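Local coordinates for putative exported protein (PDB 2PFZ) that binds pyroglutamic acid as an extracytoplasmic solute receptor, probably delivering it to a tripartite ATP-independent periplasmic (TRAP) transporter, at residues K93-Q98 with L114-W119. Sequence-based numbering, arbitrary orientation.
With PCA (pyroglutamic acid), chain B.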
loop_
_atom_site.group_PDB
_atom_site.type_symbol
_atom_site.label_atom_id
_atom_site.label_comp_id
_atom_site.label_asym_id
_atom_site.label_seq_id
_atom_site.Cartn_x
_atom_site.Cartn_y
_atom_site.Cartn_z
ATOM N N LYS A 93 5.087 -9.597 10.103
ATOM C CA LYS A 93 6.229 -10.511 9.989
ATOM C C LYS A 93 6.853 -10.528 8.598
ATOM O O LYS A 93 8.082 -10.586 8.461
ATOM C CB LYS A 93 5.806 -11.904 10.428
ATOM C CG LYS A 93 5.493 -11.908 11.914
ATOM C CD LYS A 93 4.920 -13.185 12.437
ATOM C CE LYS A 93 5.046 -13.141 13.976
ATOM N NZ LYS A 93 3.885 -13.684 14.722
ATOM N N LEU A 94 6.022 -10.437 7.559
ATOM C CA LEU A 94 6.551 -10.352 6.194
ATOM C C LEU A 94 7.371 -9.092 6.058
ATOM O O LEU A 94 8.447 -9.100 5.491
ATOM C CB LEU A 94 5.424 -10.354 5.148
ATOM C CG LEU A 94 5.888 -10.375 3.676
ATOM C CD1 LEU A 94 6.753 -11.623 3.363
ATOM C CD2 LEU A 94 4.646 -10.322 2.758
ATOM N N TYR A 95 6.830 -7.996 6.574
ATOM C CA TYR A 95 7.540 -6.721 6.604
ATOM C C TYR A 95 8.911 -6.840 7.270
ATOM O O TYR A 95 9.915 -6.379 6.712
ATOM C CB TYR A 95 6.669 -5.688 7.343
ATOM C CG TYR A 95 7.344 -4.351 7.689
ATOM C CD1 TYR A 95 8.351 -3.793 6.881
ATOM C CD2 TYR A 95 6.925 -3.629 8.811
ATOM C CE1 TYR A 95 8.942 -2.545 7.205
ATOM C CE2 TYR A 95 7.522 -2.388 9.149
ATOM C CZ TYR A 95 8.520 -1.869 8.348
ATOM O OH TYR A 95 9.048 -0.631 8.681
ATOM N N GLN A 96 8.956 -7.404 8.474
ATOM C CA GLN A 96 10.228 -7.547 9.202
ATOM C C GLN A 96 11.270 -8.347 8.427
ATOM O O GLN A 96 12.446 -7.991 8.420
ATOM C CB GLN A 96 9.977 -8.152 10.587
ATOM C CG GLN A 96 9.179 -7.230 11.529
ATOM C CD GLN A 96 9.730 -5.804 11.613
ATOM O OE1 GLN A 96 9.122 -4.856 11.118
ATOM N NE2 GLN A 96 10.861 -5.647 12.260
ATOM N N ALA A 97 10.817 -9.398 7.735
ATOM C CA ALA A 97 11.650 -10.194 6.826
ATOM C C ALA A 97 12.172 -9.360 5.623
ATOM O O ALA A 97 13.350 -9.471 5.202
ATOM C CB ALA A 97 10.842 -11.378 6.332
ATOM N N GLN A 98 11.299 -8.508 5.095
ATOM C CA GLN A 98 11.607 -7.687 3.907
ATOM C C GLN A 98 12.494 -6.490 4.215
ATOM O O GLN A 98 13.269 -6.028 3.369
ATOM C CB GLN A 98 10.287 -7.140 3.351
ATOM C CG GLN A 98 10.359 -6.265 2.112
ATOM C CD GLN A 98 8.989 -5.641 1.781
ATOM O OE1 GLN A 98 8.193 -5.371 2.682
ATOM N NE2 GLN A 98 8.727 -5.401 0.488
ATOM N N LEU A 114 11.904 5.425 6.538
ATOM C CA LEU A 114 11.559 5.990 7.840
ATOM C C LEU A 114 10.562 5.105 8.579
ATOM O O LEU A 114 10.788 4.731 9.716
ATOM C CB LEU A 114 11.083 7.447 7.728
ATOM C CG LEU A 114 10.862 8.134 9.089
ATOM C CD1 LEU A 114 12.193 8.333 9.820
ATOM C CD2 LEU A 114 10.173 9.439 8.938
ATOM N N TYR A 115 9.451 4.792 7.940
ATOM C CA TYR A 115 8.508 3.833 8.489
ATOM C C TYR A 115 7.613 3.291 7.386
ATOM O O TYR A 115 7.560 3.864 6.309
ATOM C CB TYR A 115 7.705 4.447 9.607
ATOM C CG TYR A 115 6.662 5.465 9.216
ATOM C CD1 TYR A 115 6.966 6.834 9.186
ATOM C CD2 TYR A 115 5.339 5.070 8.931
ATOM C CE1 TYR A 115 5.992 7.775 8.881
ATOM C CE2 TYR A 115 4.350 6.019 8.634
ATOM C CZ TYR A 115 4.697 7.367 8.604
ATOM O OH TYR A 115 3.738 8.317 8.305
ATOM N N SER A 116 6.958 2.163 7.652
ATOM C CA SER A 116 6.111 1.519 6.648
ATOM C C SER A 116 4.844 1.010 7.331
ATOM O O SER A 116 4.931 0.434 8.426
ATOM C CB SER A 116 6.857 0.352 5.988
ATOM O OG SER A 116 6.111 -0.260 4.917
ATOM N N VAL A 117 3.677 1.277 6.730
ATOM C CA VAL A 117 2.444 0.763 7.302
ATOM C C VAL A 117 1.546 0.060 6.305
ATOM O O VAL A 117 1.459 0.456 5.161
ATOM C CB VAL A 117 1.673 1.723 8.295
ATOM C CG1 VAL A 117 2.398 3.071 8.629
ATOM C CG2 VAL A 117 0.187 1.849 8.017
ATOM N N ALA A 118 0.913 -1.011 6.765
ATOM C CA ALA A 118 0.065 -1.818 5.895
ATOM C C ALA A 118 -1.297 -1.178 5.710
ATOM O O ALA A 118 -1.908 -0.726 6.670
ATOM C CB ALA A 118 -0.112 -3.224 6.479
ATOM N N TRP A 119 -1.755 -1.155 4.461
ATOM C CA TRP A 119 -3.163 -0.939 4.135
ATOM C C TRP A 119 -3.937 -2.158 4.666
ATOM O O TRP A 119 -3.346 -3.212 4.907
ATOM C CB TRP A 119 -3.341 -0.897 2.611
ATOM C CG TRP A 119 -2.920 0.383 1.924
ATOM C CD1 TRP A 119 -1.684 0.685 1.434
ATOM C CD2 TRP A 119 -3.762 1.479 1.607
ATOM N NE1 TRP A 119 -1.695 1.919 0.823
ATOM C CE2 TRP A 119 -2.962 2.443 0.934
ATOM C CE3 TRP A 119 -5.106 1.767 1.851
ATOM C CZ2 TRP A 119 -3.479 3.650 0.481
ATOM C CZ3 TRP A 119 -5.618 2.974 1.406
ATOM C CH2 TRP A 119 -4.807 3.897 0.716
HETATM N N PCA B . -5.896 1.360 -1.484
HETATM C CA PCA B . -4.876 1.895 -2.407
HETATM C CB PCA B . -3.679 0.949 -2.508
HETATM C CG PCA B . -4.008 -0.244 -1.631
HETATM C CD PCA B . -5.328 0.118 -1.014
HETATM O OE PCA B . -5.877 -0.567 -0.138
HETATM C C PCA B . -5.518 1.964 -3.773
HETATM O O PCA B . -5.042 2.656 -4.683
HETATM O OXT PCA B . -6.551 1.304 -3.974
#
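Y95 and S116 show how one long side chain can bridge a helix and a strand whose backbones stay well apart: their CA atoms are 8.4 Å apart. With CG set anti to the backbone N (chi1 170°), the tyrosine ring is carried toward the strand, and its phenol end meets S116 obliquely. Y95 CZ and OH each lie 3.6 Å from S116 CB, while the serine OG lies farther off, over the rim of one ring face. The opposite face is met by Q96 OE1 from the next residue of the helix.

The polar groups are satisfied by neighbours: E236 OE1, on helix 222-256, is hydrogen-bonded to both Y95 OH and S116 N, tying the two segments together, and S116 OG bonds to the carbonyl of N208. Farther along the chain, W119 lays one indole face against pyroglutamic acid, whose CD lies 3.3 Å from the ring plane, so this segment also runs into the ligand pocket.

L114 and Y115 form a classic beta bulge opposite V210. Strand 111-118 edges an antiparallel sheet beside strand 207-213, with helix 88-107 reaching it through Y95 and helices 14-30 and 222-256 packing against Y115 and V117.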